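Local coordinates for uncharacterized protein Tfu_2867 (Thermobifida fusca, PDB 2QE6), which binds S-adenosylmethionine and is probably a methyltransferase that uses it as methyl donor, although its substrate is not known, at residues R62-V66 and T90-T94; G68-L72 and S190-M194; V241-W247 and E262-G268. The protein carries 1 engineered substitution. The contacts are given in a common frame with arbitrary orientation. Residues are numbered along the deposited sequence.

The three contacts follow the chain of a methyltransferase-type Rossmann-like fold. Helix 54-75 supplies the first segments of contacts 1 and 2. Contact 1 closes a 23-residue connection that includes the end of the helix and strand 80-84, bringing the helix against the segment before helix 94-101 beside bound S-adenosylmethionine. Contact 2 spans 117 residues to strand 191-197; its segments alternate with those of contact 1, so the two cross. Contact 3 follows in series, closing a 14-residue connection without helix or strand as it pairs the end of strand 235-243 with strand 265-271. It meets contact 2 where strands 191-197 and 265-271 are neighbours, and touches the helix through W247, packed on V64, G68 and F71.

Contact 1: residues R62-V66 and T90-T94; sequences RKVLV and TVQNT. With SAM (S-adenosylmethionine), chain F.
In this methyltransferase-type Rossmann-like fold, an arginine from helix 54-75 joins the segment 90-94, which leads into helix 94-101, to the carboxylate of S-adenosylmethionine. Residues 62-66 are helical, with V66 N bonded to R62 O (3.1 Å). Residues 90-93 are irregular, N93 takes the N-cap position, and T94 starts the helix; V66 and T94 have the nearest CA atoms, 7.0 Å apart. R62 folds in an m, m, m rotamer. Its NH1 donates to SAM O (2.7 Å), and its NH2 to Q92 O (3.1 Å). T90 CG2 lies over one face of the guanidinium. T90, chi1 p, forms an ST turn, its OG1 accepting from Q92 N (3.1 Å), while T90 N donates to N93 OD1 (2.9 Å), with N93 in chi1 m. T94 OG1 is hydrogen-bonded to D83 and lies 3.8 Å from L65 CD2, L65 being t, t. V66 (chi1 t) brings CG2 to 3.7 Å from Q92 OE1, Q92 being m, t. One water accepts from R62 NE (3.1 Å) and donates to Q92 O (2.7 Å). A second accepts from R62 NH2 (2.9 Å) and T94 N (3.0 Å) and donates to N93 OD1 (3.2 Å).

Contact 2: residues G68-L72 and S190-M194; sequences GVRFL and SYLFM
Residues 68-72 form a helical turn, closed by L72 N to G68 O at 2.9 Å, facing the extended strand 191-194. The short axes pass 10.5 Å apart and run nearly antiparallel, 171° between their N-to-C directions, so that G68 lies against F193 (CA to CA 7.6 Å) and L72 against Y191 (8.0 Å). At G68 the bare backbone admits the phenyl ring: G68 CA is 3.7 Å from F193 CE2, and a CB here would clash with F193 CZ. V69, chi1 t, places CG2 4.2 Å from F193 CE2, while its side chain also reaches helix 94-101. This is the helix-on-sheet layer of a Rossmann-like fold, in which helix 54-75 covers one face of the central sheet; Y191 and F193 point toward the helix, and L192, between them, points away. R70 makes no contact with the strand and forms a salt bridge with D250. F71, chi1 t, touches Y191 with CE2 to CE2 at 4.2 Å, and its ring also has a cation-pi contact with R248. L72 in the m, t rotamer fits between the two aromatic side chains of the strand. Its CD2 sits 3.4 Å from Y191 CG and over that ring's face in a CH-pi contact, 3.9 Å from the centroid, while L72 CD1 lies 4.0 Å from F193 CD2. Y191 is in chi1 m and F193 in chi1 t.

Contact 3: residues V241-W247 and E262-G268; sequences VVYTALW and EQLGMAG
An antiparallel ladder at the edge of the mixed sheet joins the end of strand 235-243 to the start of strand 265-271. V242 and A267 form the hydrogen-bonded pair: V242 N to A267 O is 3.1 Å, and A267 N to V242 O 2.9 Å. Y243 and M266 follow as a non-hydrogen-bonded pair, CA atoms 4.1 Å apart. T244 N then donates to G265 O (3.0 Å) as the chain enters a 3-10 turn, 244-246. The Y243 ring (chi1 m) lies between Q263 CG, 4.1 Å from its centroid, and the CE of selenomethionine M266 (m, t, t), 3.7 Å from the centroid over the opposite face. Y243 OH bonds to T200. A water accepts from A245 N (2.8 Å), donates to E262 O (2.9 Å) and bonds T244 OG1 (2.7 Å). W247 CB meets A267 CB at 4.2 Å. Backbone bonds thus fix the register; M266 CE packs on Y243 within the ladder, while Q263 and the water bridge carry the contact past the paired residues.

Contact 1: residues R62-V66 and T90-T94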
loop_
_atom_site.group_PDB
_atom_site.type_symbol
_atom_site.label_atom_id
_atom_site.label_comp_id
_atom_site.label_asym_id
_atom_site.label_seq_id
_atom_site.Cartn_x
_atom_site.Cartn_y
_atom_site.Cartn_z
ATOM N N ARG A 62 -0.982 4.842 -6.858
ATOM C CA ARG A 62 -2.269 5.362 -6.377
ATOM C C ARG A 62 -3.422 5.039 -7.305
ATOM O O ARG A 62 -4.478 4.688 -6.833
ATOM C CB ARG A 62 -2.213 6.867 -6.139
ATOM C CG ARG A 62 -1.225 7.226 -5.043
ATOM C CD ARG A 62 -1.489 6.442 -3.766
ATOM N NE ARG A 62 -2.843 6.717 -3.267
ATOM C CZ ARG A 62 -3.275 6.449 -2.037
ATOM N NH1 ARG A 62 -2.478 5.877 -1.148
ATOM N NH2 ARG A 62 -4.528 6.771 -1.701
ATOM N N LYS A 63 -3.227 5.175 -8.607
ATOM C CA LYS A 63 -4.256 4.814 -9.570
ATOM C C LYS A 63 -4.612 3.306 -9.507
ATOM O O LYS A 63 -5.763 2.959 -9.621
ATOM C CB LYS A 63 -3.834 5.193 -11.000
ATOM C CG LYS A 63 -3.804 6.705 -11.353
ATOM C CD LYS A 63 -3.181 6.839 -12.745
ATOM C CE LYS A 63 -3.328 8.171 -13.398
ATOM N NZ LYS A 63 -2.490 8.137 -14.664
ATOM N N VAL A 64 -3.643 2.397 -9.345
ATOM C CA VAL A 64 -4.008 0.979 -9.225
ATOM C C VAL A 64 -4.673 0.679 -7.891
ATOM O O VAL A 64 -5.494 -0.229 -7.804
ATOM C CB VAL A 64 -2.795 -0.000 -9.447
ATOM C CG1 VAL A 64 -1.893 -0.038 -8.272
ATOM C CG2 VAL A 64 -3.292 -1.386 -9.788
ATOM N N LEU A 65 -4.320 1.426 -6.850
ATOM C CA LEU A 65 -4.989 1.301 -5.563
ATOM C C LEU A 65 -6.477 1.553 -5.764
ATOM O O LEU A 65 -7.314 0.781 -5.309
ATOM C CB LEU A 65 -4.427 2.284 -4.528
ATOM C CG LEU A 65 -5.038 2.335 -3.111
ATOM C CD1 LEU A 65 -3.960 2.912 -2.202
ATOM C CD2 LEU A 65 -6.343 3.158 -3.042
ATOM N N VAL A 66 -6.792 2.634 -6.457
ATOM C CA VAL A 66 -8.199 2.995 -6.700
ATOM C C VAL A 66 -8.934 1.925 -7.531
ATOM O O VAL A 66 -10.041 1.480 -7.174
ATOM C CB VAL A 66 -8.304 4.386 -7.388
ATOM C CG1 VAL A 66 -9.727 4.632 -7.883
ATOM C CG2 VAL A 66 -7.871 5.529 -6.430
ATOM N N THR A 90 -4.476 11.155 0.495
ATOM C CA THR A 90 -4.412 11.696 -0.859
ATOM C C THR A 90 -5.794 12.194 -1.178
ATOM O O THR A 90 -6.680 12.149 -0.337
ATOM C CB THR A 90 -4.041 10.635 -1.902
ATOM O OG1 THR A 90 -5.136 9.714 -2.028
ATOM C CG2 THR A 90 -2.755 9.916 -1.517
ATOM N N VAL A 91 -5.995 12.649 -2.407
ATOM C CA VAL A 91 -7.318 13.114 -2.814
ATOM C C VAL A 91 -8.319 11.948 -3.089
ATOM O O VAL A 91 -9.511 12.204 -3.229
ATOM C CB VAL A 91 -7.215 14.105 -4.028
ATOM C CG1 VAL A 91 -6.355 15.349 -3.641
ATOM C CG2 VAL A 91 -6.640 13.407 -5.254
ATOM N N GLN A 92 -7.840 10.693 -3.162
ATOM C CA GLN A 92 -8.710 9.488 -3.260
ATOM C C GLN A 92 -8.189 8.359 -2.386
ATOM O O GLN A 92 -7.323 7.589 -2.811
ATOM C CB GLN A 92 -8.764 8.929 -4.681
ATOM C CG GLN A 92 -9.723 9.615 -5.625
ATOM C CD GLN A 92 -9.745 8.937 -6.990
ATOM O OE1 GLN A 92 -8.718 8.858 -7.665
ATOM N NE2 GLN A 92 -10.905 8.436 -7.392
ATOM N N ASN A 93 -8.723 8.235 -1.180
ATOM C CA ASN A 93 -8.247 7.223 -0.244
ATOM C C ASN A 93 -9.118 5.985 -0.330
ATOM O O ASN A 93 -10.259 6.035 -0.834
ATOM C CB ASN A 93 -8.270 7.759 1.190
ATOM C CG ASN A 93 -7.385 8.969 1.380
ATOM O OD1 ASN A 93 -6.182 8.895 1.159
ATOM N ND2 ASN A 93 -7.973 10.080 1.790
ATOM N N THR A 94 -8.595 4.894 0.217
ATOM C CA THR A 94 -9.270 3.580 0.219
ATOM C C THR A 94 -10.725 3.607 0.614
ATOM O O THR A 94 -11.561 3.112 -0.141
ATOM C CB THR A 94 -8.521 2.609 1.110
ATOM O OG1 THR A 94 -7.184 2.539 0.627
ATOM C CG2 THR A 94 -9.168 1.207 1.108
HETATM N N SAM F . -0.079 2.065 0.892
HETATM C CA SAM F . 0.093 3.477 0.367
HETATM C C SAM F . 0.091 3.451 -1.145
HETATM O O SAM F . -0.270 4.435 -1.780
HETATM O OXT SAM F . 0.484 2.445 -1.751
HETATM C CB SAM F . 1.380 4.209 0.792
HETATM C CG SAM F . 2.700 3.599 0.294
HETATM S SD SAM F . 4.223 4.344 0.964
HETATM C CE SAM F . 3.399 5.587 1.988
HETATM C "C5'" SAM F . 4.501 3.100 2.242
HETATM C "C4'" SAM F . 3.800 3.192 3.604
HETATM O "O4'" SAM F . 4.013 1.977 4.330
HETATM C "C3'" SAM F . 4.334 4.314 4.510
HETATM O "O3'" SAM F . 3.281 5.127 4.996
HETATM C "C2'" SAM F . 5.086 3.632 5.642
HETATM O "O2'" SAM F . 5.157 4.384 6.859
HETATM C "C1'" SAM F . 4.324 2.312 5.691
HETATM N N9 SAM F . 5.149 1.269 6.302
HETATM C C8 SAM F . 6.358 0.731 5.863
HETATM N N7 SAM F . 6.751 -0.222 6.749
HETATM C C5 SAM F . 5.796 -0.299 7.728
HETATM C C6 SAM F . 5.686 -1.121 8.860
HETATM N N6 SAM F . 6.673 -2.017 9.138
HETATM N N1 SAM F . 4.570 -0.957 9.662
HETATM C C2 SAM F . 3.565 -0.013 9.370
HETATM N N3 SAM F . 3.681 0.808 8.251
HETATM C C4 SAM F . 4.784 0.639 7.452
HETATM O O HOH W 1 -5.715 5.747 0.742
HETATM O O HOH W 2 -5.440 7.641 -4.781
#

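Contact 2: residues G68-L72 and S190-M194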
loop_
_atom_site.group_PDB
_atom_site.type_symbol
_atom_site.label_atom_id
_atom_site.label_comp_id
_atom_site.label_asym_id
_atom_site.label_seq_id
_atom_site.Cartn_x
_atom_site.Cartn_y
_atom_site.Cartn_z
ATOM N N GLY A 68 -8.129 -1.203 -7.898
ATOM C CA GLY A 68 -8.202 -2.450 -7.151
ATOM C C GLY A 68 -9.244 -2.404 -6.043
ATOM O O GLY A 68 -9.999 -3.328 -5.850
ATOM N N VAL A 69 -9.306 -1.303 -5.314
ATOM C CA VAL A 69 -10.294 -1.178 -4.260
ATOM C C VAL A 69 -11.691 -1.154 -4.875
ATOM O O VAL A 69 -12.604 -1.737 -4.331
ATOM C CB VAL A 69 -10.010 0.024 -3.359
ATOM C CG1 VAL A 69 -11.132 0.251 -2.419
ATOM C CG2 VAL A 69 -8.697 -0.189 -2.613
ATOM N N ARG A 70 -11.852 -0.476 -6.010
ATOM C CA ARG A 70 -13.130 -0.451 -6.720
ATOM C C ARG A 70 -13.540 -1.860 -7.161
ATOM O O ARG A 70 -14.703 -2.229 -7.055
ATOM C CB ARG A 70 -13.069 0.489 -7.930
ATOM C CG ARG A 70 -14.401 0.644 -8.653
ATOM C CD ARG A 70 -14.311 1.572 -9.856
ATOM N NE ARG A 70 -13.380 1.062 -10.865
ATOM C CZ ARG A 70 -12.376 1.745 -11.409
ATOM N NH1 ARG A 70 -12.138 3.005 -11.063
ATOM N NH2 ARG A 70 -11.609 1.155 -12.318
ATOM N N PHE A 71 -12.580 -2.657 -7.645
ATOM C CA PHE A 71 -12.858 -4.057 -7.997
ATOM C C PHE A 71 -13.332 -4.839 -6.761
ATOM O O PHE A 71 -14.352 -5.537 -6.786
ATOM C CB PHE A 71 -11.616 -4.731 -8.616
ATOM C CG PHE A 71 -11.653 -6.234 -8.577
ATOM C CD1 PHE A 71 -12.396 -6.948 -9.489
ATOM C CD2 PHE A 71 -10.893 -6.936 -7.650
ATOM C CE1 PHE A 71 -12.434 -8.356 -9.449
ATOM C CE2 PHE A 71 -10.948 -8.332 -7.593
ATOM C CZ PHE A 71 -11.707 -9.034 -8.494
ATOM N N LEU A 72 -12.607 -4.683 -5.670
ATOM C CA LEU A 72 -12.870 -5.442 -4.449
ATOM C C LEU A 72 -14.198 -5.099 -3.817
ATOM O O LEU A 72 -14.955 -5.996 -3.436
ATOM C CB LEU A 72 -11.750 -5.203 -3.442
ATOM C CG LEU A 72 -10.421 -5.868 -3.747
ATOM C CD1 LEU A 72 -9.331 -5.295 -2.858
ATOM C CD2 LEU A 72 -10.501 -7.415 -3.672
ATOM N N SER A 190 -11.790 -14.314 0.679
ATOM C CA SER A 190 -11.088 -13.096 0.984
ATOM C C SER A 190 -10.068 -12.808 -0.108
ATOM O O SER A 190 -9.793 -13.667 -0.951
ATOM C CB SER A 190 -10.395 -13.264 2.320
ATOM O OG SER A 190 -11.340 -13.243 3.375
ATOM N N TYR A 191 -9.499 -11.610 -0.070
ATOM C CA TYR A 191 -8.471 -11.220 -1.023
ATOM C C TYR A 191 -7.253 -10.636 -0.334
ATOM O O TYR A 191 -7.361 -10.088 0.762
ATOM C CB TYR A 191 -9.033 -10.198 -2.012
ATOM C CG TYR A 191 -10.153 -10.728 -2.887
ATOM C CD1 TYR A 191 -11.440 -10.786 -2.430
ATOM C CD2 TYR A 191 -9.896 -11.179 -4.185
ATOM C CE1 TYR A 191 -12.485 -11.254 -3.248
ATOM C CE2 TYR A 191 -10.910 -11.645 -5.009
ATOM C CZ TYR A 191 -12.209 -11.672 -4.529
ATOM O OH TYR A 191 -13.205 -12.155 -5.318
ATOM N N LEU A 192 -6.097 -10.796 -0.990
ATOM C CA LEU A 192 -4.860 -10.086 -0.687
ATOM C C LEU A 192 -4.493 -9.221 -1.896
ATOM O O LEU A 192 -4.388 -9.736 -3.013
ATOM C CB LEU A 192 -3.731 -11.080 -0.417
ATOM C CG LEU A 192 -2.354 -10.532 -0.017
ATOM C CD1 LEU A 192 -2.422 -9.755 1.266
ATOM C CD2 LEU A 192 -1.356 -11.719 0.067
ATOM N N PHE A 193 -4.364 -7.915 -1.673
ATOM C CA PHE A 193 -4.021 -6.912 -2.719
ATOM C C PHE A 193 -2.656 -6.318 -2.311
ATOM O O PHE A 193 -2.533 -5.723 -1.242
ATOM C CB PHE A 193 -5.150 -5.862 -2.748
ATOM C CG PHE A 193 -4.965 -4.700 -3.703
ATOM C CD1 PHE A 193 -4.053 -4.720 -4.749
ATOM C CD2 PHE A 193 -5.815 -3.588 -3.591
ATOM C CE1 PHE A 193 -3.957 -3.659 -5.649
ATOM C CE2 PHE A 193 -5.705 -2.511 -4.473
ATOM C CZ PHE A 193 -4.779 -2.561 -5.524
HETATM N N MSE A 194 -1.609 -6.543 -3.116
HETATM C CA MSE A 194 -0.317 -5.959 -2.838
HETATM C C MSE A 194 0.281 -5.285 -4.064
HETATM O O MSE A 194 -0.012 -5.676 -5.200
HETATM C CB MSE A 194 0.672 -7.051 -2.390
HETATM C CG MSE A 194 0.113 -7.944 -1.304
HETATM SE SE MSE A 194 1.517 -8.983 -0.452
HETATM C CE MSE A 194 1.760 -10.415 -1.768
#

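Contact 3: residues V241-W247 and E262-G268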
loop_
_atom_site.group_PDB
_atom_site.type_symbol
_atom_site.label_atom_id
_atom_site.label_comp_id
_atom_site.label_asym_id
_atom_site.label_seq_id
_atom_site.Cartn_x
_atom_site.Cartn_y
_atom_site.Cartn_z
ATOM N N VAL A 241 0.089 -10.873 -11.750
ATOM C CA VAL A 241 1.041 -9.911 -11.228
ATOM C C VAL A 241 1.668 -9.205 -12.438
ATOM O O VAL A 241 2.351 -9.827 -13.242
ATOM C CB VAL A 241 2.095 -10.586 -10.320
ATOM C CG1 VAL A 241 3.149 -9.617 -9.892
ATOM C CG2 VAL A 241 1.396 -11.200 -9.069
ATOM N N VAL A 242 1.359 -7.923 -12.601
ATOM C CA VAL A 242 1.750 -7.162 -13.805
ATOM C C VAL A 242 2.158 -5.762 -13.399
ATOM O O VAL A 242 1.837 -5.324 -12.286
ATOM C CB VAL A 242 0.597 -7.064 -14.807
ATOM C CG1 VAL A 242 0.214 -8.454 -15.325
ATOM C CG2 VAL A 242 -0.629 -6.317 -14.185
ATOM N N TYR A 243 2.887 -5.058 -14.276
ATOM C CA TYR A 243 3.245 -3.675 -14.004
ATOM C C TYR A 243 1.968 -2.916 -13.589
ATOM O O TYR A 243 0.888 -3.176 -14.073
ATOM C CB TYR A 243 3.920 -3.032 -15.209
ATOM C CG TYR A 243 5.326 -3.528 -15.515
ATOM C CD1 TYR A 243 6.354 -3.393 -14.586
ATOM C CD2 TYR A 243 5.624 -4.125 -16.726
ATOM C CE1 TYR A 243 7.675 -3.816 -14.875
ATOM C CE2 TYR A 243 6.932 -4.548 -17.021
ATOM C CZ TYR A 243 7.949 -4.382 -16.082
ATOM O OH TYR A 243 9.242 -4.782 -16.340
ATOM N N THR A 244 2.090 -2.024 -12.625
ATOM C CA THR A 244 0.921 -1.399 -12.029
ATOM C C THR A 244 -0.068 -0.777 -13.059
ATOM O O THR A 244 -1.277 -0.935 -12.889
ATOM C CB THR A 244 1.326 -0.359 -10.894
ATOM O OG1 THR A 244 2.277 0.593 -11.411
ATOM C CG2 THR A 244 1.932 -1.061 -9.689
ATOM N N ALA A 245 0.420 -0.115 -14.115
ATOM C CA ALA A 245 -0.460 0.539 -15.091
ATOM C C ALA A 245 -1.258 -0.478 -15.968
ATOM O O ALA A 245 -2.241 -0.110 -16.618
ATOM C CB ALA A 245 0.344 1.456 -15.974
ATOM N N LEU A 246 -0.782 -1.731 -15.985
ATOM C CA LEU A 246 -1.371 -2.812 -16.767
ATOM C C LEU A 246 -2.446 -3.585 -15.984
ATOM O O LEU A 246 -3.109 -4.465 -16.537
ATOM C CB LEU A 246 -0.257 -3.783 -17.229
ATOM C CG LEU A 246 0.849 -3.243 -18.140
ATOM C CD1 LEU A 246 1.845 -4.354 -18.570
ATOM C CD2 LEU A 246 0.280 -2.562 -19.378
ATOM N N TRP A 247 -2.641 -3.262 -14.707
ATOM C CA TRP A 247 -3.614 -4.007 -13.904
ATOM C C TRP A 247 -5.008 -3.443 -14.116
ATOM O O TRP A 247 -5.308 -2.377 -13.612
ATOM C CB TRP A 247 -3.248 -4.039 -12.403
ATOM C CG TRP A 247 -4.058 -5.095 -11.653
ATOM C CD1 TRP A 247 -3.682 -6.367 -11.410
ATOM C CD2 TRP A 247 -5.377 -4.951 -11.094
ATOM N NE1 TRP A 247 -4.674 -7.034 -10.738
ATOM C CE2 TRP A 247 -5.731 -6.194 -10.539
ATOM C CE3 TRP A 247 -6.291 -3.916 -11.039
ATOM C CZ2 TRP A 247 -6.955 -6.418 -9.930
ATOM C CZ3 TRP A 247 -7.521 -4.141 -10.429
ATOM C CH2 TRP A 247 -7.832 -5.373 -9.879
ATOM N N GLU A 262 6.603 3.608 -15.414
ATOM C CA GLU A 262 5.587 2.557 -15.465
ATOM C C GLU A 262 6.186 1.144 -15.289
ATOM O O GLU A 262 5.448 0.156 -15.258
ATOM C CB GLU A 262 4.786 2.674 -16.766
ATOM C CG GLU A 262 3.913 3.925 -16.798
ATOM C CD GLU A 262 3.293 4.174 -18.171
ATOM O OE1 GLU A 262 4.017 4.107 -19.188
ATOM O OE2 GLU A 262 2.080 4.436 -18.236
ATOM N N GLN A 263 7.506 1.038 -15.164
ATOM C CA GLN A 263 8.153 -0.280 -14.974
ATOM C C GLN A 263 8.880 -0.474 -13.639
ATOM O O GLN A 263 9.697 -1.405 -13.482
ATOM C CB GLN A 263 9.120 -0.536 -16.112
ATOM C CG GLN A 263 8.398 -0.695 -17.444
ATOM C CD GLN A 263 9.357 -0.665 -18.554
ATOM O OE1 GLN A 263 9.717 -1.692 -19.063
ATOM N NE2 GLN A 263 9.832 0.515 -18.902
ATOM N N LEU A 264 8.553 0.382 -12.673
ATOM C CA LEU A 264 9.153 0.336 -11.351
ATOM C C LEU A 264 8.394 -0.585 -10.377
ATOM O O LEU A 264 8.997 -1.139 -9.485
ATOM C CB LEU A 264 9.289 1.770 -10.750
ATOM C CG LEU A 264 10.462 2.612 -11.286
ATOM C CD1 LEU A 264 10.368 4.056 -10.717
ATOM C CD2 LEU A 264 11.799 1.980 -11.036
ATOM N N GLY A 265 7.080 -0.736 -10.545
ATOM C CA GLY A 265 6.294 -1.575 -9.664
ATOM C C GLY A 265 5.291 -2.488 -10.327
ATOM O O GLY A 265 4.872 -2.243 -11.481
HETATM N N MSE A 266 4.910 -3.545 -9.589
HETATM C CA MSE A 266 3.851 -4.474 -10.027
HETATM C C MSE A 266 2.745 -4.548 -9.013
HETATM O O MSE A 266 2.954 -4.248 -7.873
HETATM C CB MSE A 266 4.391 -5.875 -10.290
HETATM C CG MSE A 266 5.263 -5.931 -11.517
HETATM SE SE MSE A 266 5.428 -7.624 -12.323
HETATM C CE MSE A 266 6.415 -7.157 -13.884
ATOM N N ALA A 267 1.566 -4.954 -9.469
ATOM C CA ALA A 267 0.381 -5.111 -8.648
ATOM C C ALA A 267 -0.170 -6.535 -8.863
ATOM O O ALA A 267 -0.038 -7.099 -9.954
ATOM C CB ALA A 267 -0.699 -4.093 -9.063
ATOM N N GLY A 268 -0.813 -7.083 -7.828
ATOM C CA GLY A 268 -1.525 -8.350 -7.922
ATOM C C GLY A 268 -2.621 -8.398 -6.869
ATOM O O GLY A 268 -2.488 -7.808 -5.814
HETATM O O HOH W 3 2.987 0.921 -14.039
#